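Long-range contacts in 16S rRNA (adenine(1408)-N(1))-methyltransferase (Catenulispora acidiphila, PDB 4X1O), which probably methylates N1 of adenine 1408 in 16S ribosomal RNA with S-adenosyl-L-methionine as methyl donor, a modification associated with aminoglycoside resistance: residues 47-52 against 70-75; 133-138 against 175-180; 147-152 against 237-242. All coordinates share one frame; numbering follows the deposited sequence.

Overall arrangement
Contacts 1 and 3 reach the same seven-stranded mixed sheet of strand order 3-2-1-4-5-7-6, the arrangement of a class I (Rossmann-like) methyltransferase, and contact 2 lies off it, between helix 131-139 and the loop before helix 183-188. Contact 1 pairs strands 49-54 and 72-78; contact 3 sets the end of helix 142-151 on the end of strand 229-239. Centre to centre, contacts 1 and 2 are 29 Å apart, and contact 3 lies 17 Å from contact 1 and 20 Å from contact 2. Contact 2 holds Leu-133 of the S-adenosyl-L-methionine site, unoccupied in this model; Ile-110 of that site lies about 6 Å from Val-52 of contact 1 and about 9 Å from Arg-149 of contact 3, side chain to side chain.

Contact 1: 47-52 against 70-75; sequences AERILV and PEWLVV
Arg-49 lays the aliphatic part of its side chain over one face of the Trp-72 indole. Its CB stands 4.0 Å from the centroid of the five-membered ring and 28° off the ring normal, which meets the geometry of a CH-pi contact, and its CD lies above the same ring toward the rim. CG is anti to the backbone N (chi1 -165°), and the extended chain carries the methylenes alongside the indole; the guanidinium, its plane 52° from the ring, pairs through NE with Glu-123 OE1 in a salt bridge. Glu-48 comes to the indole at its edge, with OE1 3.7 Å from NE1 of Trp-72. On the same side of the sheet, Leu-51 approaches the indole obliquely, CD2 4.1 Å from CE3 of Trp-72.

The opposite side of the sheet, carrying Ile-50, Val-52, Leu-73 and Val-75, holds aliphatic pairs that lie side by side and point the same way. Ile-50 brings CG1 to 4.1 Å from CB of Leu-73, and Val-52 brings CG2 to 4.0 Å from CB of Val-75; at the start of the row, Ala-47 CB also meets Leu-73.

This register is fixed by a parallel ladder. Leu-51 is bonded through both its N and its O: Leu-51 N donates to Leu-73 O over 2.8 Å, and Val-75 N donates to Leu-51 O over 2.7 Å. Leu-73 N bonds to Arg-49 O, and Glu-48 N to Glu-71 O.

The pair forms the two strands of a right-handed beta-alpha-beta crossover. Helix 60-68 connects them and packs on Leu-51 and Val-74, helix 37-46 covers Ile-50, Leu-73 and Val-75, and strands 123-127 and 103-107 flank the pair.

Contact 2: 133-138 against 175-180; sequences LLRGVV and IRDLPE
NH1 of Arg-135 donates to OD1 of Asp-177 over 2.8 Å, and this nitrogen has a second acceptor in the backbone oxygen of Glu-174. The carboxylate is gripped end-on: NH2 of Arg-135 reaches OD2 of Asp-177 at 3.0 Å with an N-H...O angle of 174°. Both oxygens use their syn lone pairs, and the guanidinium and carboxylate planes are only 20° apart, which is the evidence for a two-pronged, nearly coplanar salt bridge. A first torsion close to trans (chi1 -176°) and an extended run from CG to NE give Arg-135 a straight chain that carries the guanidinium from the helix across to the loop. Two parallel bonds should resist rotation of the carboxylate, and the extra bond to Glu-174 ties the same guanidinium to the residue just before the loop segment.

Next to the ion pair, Leu-178 turns CD1 to 3.8 Å from NH1 of Arg-135 and also to 4.0 Å from CG1 of Val-138. One turn back, Leu-134 meets Ile-175 at about a right angle, its CG 3.9 Å from CG2 of Ile-175; Ile-166 touches both side chains.

The loop residues are presented by a type I beta turn from Ile-175 to Leu-178, closed by a bond of 2.9 Å from Leu-178 N to Ile-175 O. Helix 131-139 thus holds the long loop between strand 157-163 and helix 183-188 in a class I methyltransferase fold, and the same helix contributes Leu-133 to the S-adenosyl-L-methionine site.

Contact 3: 147-152 against 237-242; sequences GLRAVA and AVAVDP
Arg-149 joins the C-terminal part of helix 142-151 to Ala-239 and Val-240, where strand 229-239, next to the outermost strand 200-212, runs out of the Rossmann-like sheet of a class I methyltransferase.

The polar interaction is a side-on grip on one backbone oxygen. NE of Arg-149 donates to Val-240 O over 3.0 Å, and NH2 of Arg-149 reaches that same oxygen at 3.2 Å. The acceptor lies nearly in the guanidinium plane for both. Seen from the carbonyl the two differ: NE is tilted 28° from the carbonyl plane, whereas NH2 stands well above it and so is not directed at a lone pair. Both nitrogens come from the same face of the peptide plane, and the bond from NE, with an N-H...O angle of 157°, is the straighter of the two. Two bonds to one oxygen should limit swinging of the guanidinium about the CD-NE bond.

The apolar interactions centre on Ala-239. Its methyl lies over one face of the guanidinium, offset toward the rim, with CB 3.7 Å from NE of Arg-149. CB of Ala-152, the residue that follows the helix, comes within 4.1 Å of CB of Ala-239. Trp-200 of the neighbouring strand 200-212 touches Arg-149, Ala-152 and Ala-239.

Electrostatics may add a longer-range pull, since Asp-241 carries the opposite charge, although its carboxylate makes no direct contact with the guanidinium.

What brings the planar group round is a bend at the second torsion: chi2 of 62° folds the Arg-149 chain, and CD of Arg-149 ends 4.0 Å from CB of Ala-239.

Contact 1: 47-52 against 70-75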
loop_
_atom_site.group_PDB
_atom_site.type_symbol
_atom_site.label_atom_id
_atom_site.label_comp_id
_atom_site.label_asym_id
_atom_site.label_seq_id
_atom_site.Cartn_x
_atom_site.Cartn_y
_atom_site.Cartn_z
ATOM N N ALA A 47 12.777 13.341 6.263
ATOM C CA ALA A 47 11.347 13.115 6.439
ATOM C C ALA A 47 10.948 12.970 7.902
ATOM O O ALA A 47 11.687 12.404 8.700
ATOM C CB ALA A 47 10.909 11.871 5.676
ATOM N N GLU A 48 9.756 13.451 8.234
ATOM C CA GLU A 48 9.186 13.253 9.572
ATOM C C GLU A 48 8.666 11.829 9.707
ATOM O O GLU A 48 8.697 11.229 10.777
ATOM C CB GLU A 48 8.051 14.243 9.824
ATOM C CG GLU A 48 7.710 14.453 11.291
ATOM C CD GLU A 48 6.548 13.604 11.760
ATOM O OE1 GLU A 48 5.647 13.324 10.940
ATOM O OE2 GLU A 48 6.531 13.221 12.952
ATOM N N ARG A 49 8.195 11.293 8.595
ATOM C CA ARG A 49 7.628 9.948 8.556
ATOM C C ARG A 49 7.836 9.418 7.162
ATOM O O ARG A 49 7.759 10.191 6.202
ATOM C CB ARG A 49 6.138 9.984 8.901
ATOM C CG ARG A 49 5.519 8.634 9.243
ATOM C CD ARG A 49 4.084 8.838 9.767
ATOM N NE ARG A 49 3.450 7.599 10.217
ATOM C CZ ARG A 49 3.725 6.994 11.368
ATOM N NH1 ARG A 49 4.639 7.508 12.181
ATOM N NH2 ARG A 49 3.101 5.867 11.706
ATOM N N ILE A 50 8.113 8.124 7.041
ATOM C CA ILE A 50 8.199 7.488 5.740
ATOM C C ILE A 50 7.051 6.508 5.616
ATOM O O ILE A 50 6.931 5.576 6.415
ATOM C CB ILE A 50 9.517 6.761 5.542
ATOM C CG1 ILE A 50 10.660 7.788 5.619
ATOM C CG2 ILE A 50 9.522 6.011 4.200
ATOM C CD1 ILE A 50 11.988 7.214 5.916
ATOM N N LEU A 51 6.206 6.741 4.624
ATOM C CA LEU A 51 5.032 5.914 4.404
ATOM C C LEU A 51 5.226 5.108 3.149
ATOM O O LEU A 51 5.559 5.663 2.098
ATOM C CB LEU A 51 3.783 6.785 4.284
ATOM C CG LEU A 51 2.470 6.122 3.878
ATOM C CD1 LEU A 51 2.006 5.166 4.957
ATOM C CD2 LEU A 51 1.419 7.186 3.613
ATOM N N VAL A 52 5.053 3.798 3.253
ATOM C CA VAL A 52 5.141 2.983 2.053
ATOM C C VAL A 52 3.748 2.443 1.743
ATOM O O VAL A 52 3.152 1.746 2.563
ATOM C CB VAL A 52 6.162 1.848 2.196
ATOM C CG1 VAL A 52 6.096 0.921 0.968
ATOM C CG2 VAL A 52 7.572 2.431 2.331
ATOM N N PRO A 70 3.463 17.206 3.340
ATOM C CA PRO A 70 4.755 17.443 2.693
ATOM C C PRO A 70 5.955 17.024 3.536
ATOM O O PRO A 70 7.065 16.861 3.009
ATOM C CB PRO A 70 4.755 18.974 2.464
ATOM C CG PRO A 70 3.768 19.500 3.441
ATOM C CD PRO A 70 2.703 18.452 3.526
ATOM N N GLU A 71 5.738 16.813 4.827
ATOM C CA GLU A 71 6.820 16.338 5.678
ATOM C C GLU A 71 6.963 14.803 5.634
ATOM O O GLU A 71 7.935 14.251 6.162
ATOM C CB GLU A 71 6.590 16.813 7.112
ATOM C CG GLU A 71 5.482 16.074 7.851
ATOM C CD GLU A 71 4.069 16.583 7.574
ATOM O OE1 GLU A 71 3.841 17.295 6.578
ATOM O OE2 GLU A 71 3.169 16.264 8.380
ATOM N N TRP A 72 5.995 14.122 5.030
ATOM C CA TRP A 72 6.092 12.664 4.860
ATOM C C TRP A 72 6.786 12.320 3.557
ATOM O O TRP A 72 6.522 12.941 2.532
ATOM C CB TRP A 72 4.724 11.972 4.837
ATOM C CG TRP A 72 3.937 12.029 6.104
ATOM C CD1 TRP A 72 4.303 12.603 7.282
ATOM C CD2 TRP A 72 2.627 11.481 6.307
ATOM N NE1 TRP A 72 3.294 12.450 8.213
ATOM C CE2 TRP A 72 2.255 11.767 7.632
ATOM C CE3 TRP A 72 1.735 10.780 5.488
ATOM C CZ2 TRP A 72 1.026 11.367 8.166
ATOM C CZ3 TRP A 72 0.509 10.387 6.018
ATOM C CH2 TRP A 72 0.171 10.688 7.342
ATOM N N LEU A 73 7.648 11.308 3.590
ATOM C CA LEU A 73 8.140 10.723 2.353
ATOM C C LEU A 73 7.170 9.594 1.997
ATOM O O LEU A 73 7.033 8.640 2.751
ATOM C CB LEU A 73 9.563 10.205 2.526
ATOM C CG LEU A 73 10.249 9.697 1.252
ATOM C CD1 LEU A 73 10.392 10.814 0.227
ATOM C CD2 LEU A 73 11.616 9.120 1.603
ATOM N N VAL A 74 6.461 9.741 0.883
ATOM C CA VAL A 74 5.413 8.805 0.516
ATOM C C VAL A 74 5.946 7.959 -0.618
ATOM O O VAL A 74 6.235 8.471 -1.689
ATOM C CB VAL A 74 4.123 9.532 0.090
ATOM C CG1 VAL A 74 3.067 8.521 -0.386
ATOM C CG2 VAL A 74 3.596 10.387 1.240
ATOM N N VAL A 75 6.095 6.667 -0.374
ATOM C CA VAL A 75 6.711 5.777 -1.350
ATOM C C VAL A 75 5.672 4.810 -1.859
ATOM O O VAL A 75 5.197 3.985 -1.098
ATOM C CB VAL A 75 7.874 4.981 -0.728
ATOM C CG1 VAL A 75 8.585 4.154 -1.779
ATOM C CG2 VAL A 75 8.831 5.948 -0.041
#

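Contact 2: 133-138 against 175-180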
loop_
_atom_site.group_PDB
_atom_site.type_symbol
_atom_site.label_atom_id
_atom_site.label_comp_id
_atom_site.label_asym_id
_atom_site.label_seq_id
_atom_site.Cartn_x
_atom_site.Cartn_y
_atom_site.Cartn_z
ATOM N N LEU A 133 -0.960 -9.503 -4.601
ATOM C CA LEU A 133 -0.947 -8.824 -3.313
ATOM C C LEU A 133 -2.227 -9.119 -2.531
ATOM O O LEU A 133 -2.172 -9.429 -1.344
ATOM C CB LEU A 133 -0.757 -7.307 -3.520
ATOM C CG LEU A 133 -0.781 -6.441 -2.258
ATOM C CD1 LEU A 133 0.330 -6.846 -1.305
ATOM C CD2 LEU A 133 -0.660 -4.961 -2.631
ATOM N N LEU A 134 -3.370 -9.029 -3.201
ATOM C CA LEU A 134 -4.649 -9.312 -2.570
ATOM C C LEU A 134 -4.716 -10.776 -2.102
ATOM O O LEU A 134 -5.036 -11.067 -0.941
ATOM C CB LEU A 134 -5.791 -9.022 -3.543
ATOM C CG LEU A 134 -7.190 -9.469 -3.122
ATOM C CD1 LEU A 134 -7.597 -8.791 -1.812
ATOM C CD2 LEU A 134 -8.187 -9.176 -4.228
ATOM N N ARG A 135 -4.405 -11.687 -3.014
ATOM C CA ARG A 135 -4.483 -13.109 -2.707
ATOM C C ARG A 135 -3.518 -13.449 -1.581
ATOM O O ARG A 135 -3.854 -14.214 -0.673
ATOM C CB ARG A 135 -4.181 -13.955 -3.946
ATOM C CG ARG A 135 -4.336 -15.452 -3.708
ATOM C CD ARG A 135 -4.184 -16.185 -5.034
ATOM N NE ARG A 135 -4.346 -17.630 -4.899
ATOM C CZ ARG A 135 -5.513 -18.261 -4.906
ATOM N NH1 ARG A 135 -6.646 -17.580 -5.030
ATOM N NH2 ARG A 135 -5.540 -19.589 -4.789
ATOM N N GLY A 136 -2.342 -12.834 -1.613
ATOM C CA GLY A 136 -1.345 -13.048 -0.578
ATOM C C GLY A 136 -1.775 -12.605 0.808
ATOM O O GLY A 136 -1.520 -13.277 1.806
ATOM N N VAL A 137 -2.430 -11.460 0.878
ATOM C CA VAL A 137 -2.892 -10.949 2.146
ATOM C C VAL A 137 -4.037 -11.804 2.670
ATOM O O VAL A 137 -4.102 -12.096 3.852
ATOM C CB VAL A 137 -3.315 -9.480 2.027
ATOM C CG1 VAL A 137 -4.175 -9.073 3.198
ATOM C CG2 VAL A 137 -2.053 -8.598 1.909
ATOM N N VAL A 138 -4.930 -12.225 1.784
ATOM C CA VAL A 138 -6.096 -12.985 2.221
ATOM C C VAL A 138 -5.670 -14.363 2.732
ATOM O O VAL A 138 -6.156 -14.840 3.762
ATOM C CB VAL A 138 -7.114 -13.121 1.074
ATOM C CG1 VAL A 138 -8.186 -14.142 1.421
ATOM C CG2 VAL A 138 -7.734 -11.739 0.750
ATOM N N ILE A 175 -9.279 -14.345 -6.148
ATOM C CA ILE A 175 -9.845 -14.820 -4.884
ATOM C C ILE A 175 -11.089 -15.674 -5.044
ATOM O O ILE A 175 -11.724 -16.003 -4.042
ATOM C CB ILE A 175 -10.212 -13.657 -3.945
ATOM C CG1 ILE A 175 -11.194 -12.714 -4.650
ATOM C CG2 ILE A 175 -8.948 -12.933 -3.480
ATOM C CD1 ILE A 175 -11.984 -11.856 -3.735
ATOM N N ARG A 176 -11.451 -16.056 -6.267
ATOM C CA ARG A 176 -12.785 -16.626 -6.440
ATOM C C ARG A 176 -12.876 -18.048 -5.895
ATOM O O ARG A 176 -13.972 -18.555 -5.679
ATOM C CB ARG A 176 -13.228 -16.588 -7.899
ATOM C CG ARG A 176 -12.499 -17.528 -8.829
ATOM C CD ARG A 176 -12.971 -17.294 -10.265
ATOM N NE ARG A 176 -14.351 -17.717 -10.471
ATOM C CZ ARG A 176 -14.695 -18.885 -11.001
ATOM N NH1 ARG A 176 -13.756 -19.737 -11.396
ATOM N NH2 ARG A 176 -15.973 -19.199 -11.148
ATOM N N ASP A 177 -11.730 -18.680 -5.659
ATOM C CA ASP A 177 -11.710 -20.010 -5.055
ATOM C C ASP A 177 -11.633 -19.944 -3.536
ATOM O O ASP A 177 -11.613 -20.985 -2.871
ATOM C CB ASP A 177 -10.533 -20.839 -5.591
ATOM C CG ASP A 177 -9.178 -20.192 -5.312
ATOM O OD1 ASP A 177 -9.007 -18.993 -5.651
ATOM O OD2 ASP A 177 -8.284 -20.888 -4.772
ATOM N N LEU A 178 -11.604 -18.731 -2.989
ATOM C CA LEU A 178 -11.470 -18.543 -1.543
ATOM C C LEU A 178 -12.762 -18.057 -0.925
ATOM O O LEU A 178 -13.473 -17.239 -1.510
ATOM C CB LEU A 178 -10.354 -17.549 -1.231
ATOM C CG LEU A 178 -9.021 -17.790 -1.951
ATOM C CD1 LEU A 178 -8.048 -16.662 -1.623
ATOM C CD2 LEU A 178 -8.442 -19.141 -1.579
ATOM N N PRO A 179 -13.064 -18.542 0.284
ATOM C CA PRO A 179 -14.242 -18.045 1.002
ATOM C C PRO A 179 -14.023 -16.631 1.513
ATOM O O PRO A 179 -12.876 -16.207 1.743
ATOM C CB PRO A 179 -14.403 -19.041 2.158
ATOM C CG PRO A 179 -13.034 -19.600 2.370
ATOM C CD PRO A 179 -12.361 -19.608 1.017
ATOM N N GLU A 180 -15.110 -15.887 1.666
ATOM C CA GLU A 180 -14.995 -14.497 2.071
ATOM C C GLU A 180 -14.267 -14.370 3.396
ATOM O O GLU A 180 -14.575 -15.068 4.369
ATOM C CB GLU A 180 -16.374 -13.835 2.156
ATOM C CG GLU A 180 -16.297 -12.383 2.605
ATOM C CD GLU A 180 -17.596 -11.632 2.401
ATOM O OE1 GLU A 180 -18.569 -12.262 1.944
ATOM O OE2 GLU A 180 -17.642 -10.422 2.710
#

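Contact 3: 147-152 against 237-242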
loop_
_atom_site.group_PDB
_atom_site.type_symbol
_atom_site.label_atom_id
_atom_site.label_comp_id
_atom_site.label_asym_id
_atom_site.label_seq_id
_atom_site.Cartn_x
_atom_site.Cartn_y
_atom_site.Cartn_z
ATOM N N GLY A 147 7.511 -9.844 2.478
ATOM C CA GLY A 147 7.880 -8.668 1.709
ATOM C C GLY A 147 7.390 -7.404 2.381
ATOM O O GLY A 147 8.119 -6.409 2.479
ATOM N N LEU A 148 6.144 -7.436 2.843
ATOM C CA LEU A 148 5.586 -6.313 3.591
ATOM C C LEU A 148 6.406 -6.043 4.853
ATOM O O LEU A 148 6.737 -4.895 5.154
ATOM C CB LEU A 148 4.135 -6.588 3.954
ATOM C CG LEU A 148 3.159 -6.631 2.780
ATOM C CD1 LEU A 148 1.810 -7.121 3.270
ATOM C CD2 LEU A 148 3.044 -5.239 2.164
ATOM N N ARG A 149 6.744 -7.098 5.596
ATOM C CA ARG A 149 7.500 -6.909 6.830
ATOM C C ARG A 149 8.903 -6.391 6.545
ATOM O O ARG A 149 9.438 -5.594 7.315
ATOM C CB ARG A 149 7.582 -8.219 7.632
ATOM C CG ARG A 149 8.404 -8.110 8.935
ATOM C CD ARG A 149 7.794 -7.095 9.918
ATOM N NE ARG A 149 8.628 -6.959 11.113
ATOM C CZ ARG A 149 9.693 -6.172 11.192
ATOM N NH1 ARG A 149 10.078 -5.460 10.129
ATOM N NH2 ARG A 149 10.392 -6.108 12.322
ATOM N N ALA A 150 9.487 -6.846 5.433
ATOM C CA ALA A 150 10.838 -6.440 5.053
ATOM C C ALA A 150 10.990 -4.929 4.907
ATOM O O ALA A 150 12.045 -4.389 5.238
ATOM C CB ALA A 150 11.251 -7.120 3.760
ATOM N N VAL A 151 9.962 -4.245 4.411
ATOM C CA VAL A 151 10.121 -2.796 4.171
ATOM C C VAL A 151 9.895 -1.990 5.447
ATOM O O VAL A 151 10.163 -0.800 5.500
ATOM C CB VAL A 151 9.179 -2.274 3.053
ATOM C CG1 VAL A 151 9.400 -3.051 1.775
ATOM C CG2 VAL A 151 7.711 -2.309 3.483
ATOM N N ALA A 152 9.412 -2.647 6.496
ATOM C CA ALA A 152 9.028 -1.935 7.720
ATOM C C ALA A 152 10.136 -1.807 8.764
ATOM O O ALA A 152 10.925 -2.740 8.952
ATOM C CB ALA A 152 7.816 -2.644 8.357
ATOM N N ALA A 237 -1.855 -4.082 12.135
ATOM C CA ALA A 237 -0.830 -4.878 12.795
ATOM C C ALA A 237 0.374 -4.001 13.094
ATOM O O ALA A 237 0.464 -2.859 12.625
ATOM C CB ALA A 237 -0.419 -6.062 11.925
ATOM N N VAL A 238 1.280 -4.525 13.902
ATOM C CA VAL A 238 2.491 -3.806 14.253
ATOM C C VAL A 238 3.701 -4.679 13.936
ATOM O O VAL A 238 3.714 -5.880 14.214
ATOM C CB VAL A 238 2.488 -3.416 15.740
ATOM C CG1 VAL A 238 3.855 -2.899 16.161
ATOM C CG2 VAL A 238 1.383 -2.387 15.998
ATOM N N ALA A 239 4.725 -4.078 13.338
ATOM C CA ALA A 239 5.947 -4.799 13.002
ATOM C C ALA A 239 6.720 -5.245 14.245
ATOM O O ALA A 239 7.104 -4.419 15.080
ATOM C CB ALA A 239 6.857 -3.922 12.104
ATOM N N VAL A 240 6.907 -6.561 14.358
ATOM C CA VAL A 240 7.616 -7.187 15.464
ATOM C C VAL A 240 8.613 -8.202 14.897
ATOM O O VAL A 240 8.661 -8.448 13.689
ATOM C CB VAL A 240 6.620 -7.890 16.468
ATOM C CG1 VAL A 240 5.719 -6.854 17.172
ATOM C CG2 VAL A 240 5.771 -8.930 15.756
ATOM N N ASP A 241 9.421 -8.808 15.756
ATOM C CA ASP A 241 10.332 -9.846 15.292
ATOM C C ASP A 241 9.549 -11.030 14.730
ATOM O O ASP A 241 8.593 -11.499 15.343
ATOM C CB ASP A 241 11.225 -10.350 16.429
ATOM C CG ASP A 241 12.370 -9.412 16.758
ATOM O OD1 ASP A 241 12.591 -8.425 16.034
ATOM O OD2 ASP A 241 13.070 -9.689 17.754
ATOM N N PRO A 242 9.946 -11.524 13.557
ATOM C CA PRO A 242 9.322 -12.768 13.101
ATOM C C PRO A 242 9.707 -13.924 14.012
ATOM O O PRO A 242 10.664 -13.792 14.782
ATOM C CB PRO A 242 9.916 -12.973 11.697
ATOM C CG PRO A 242 10.389 -11.623 11.283
ATOM C CD PRO A 242 10.848 -10.952 12.548
#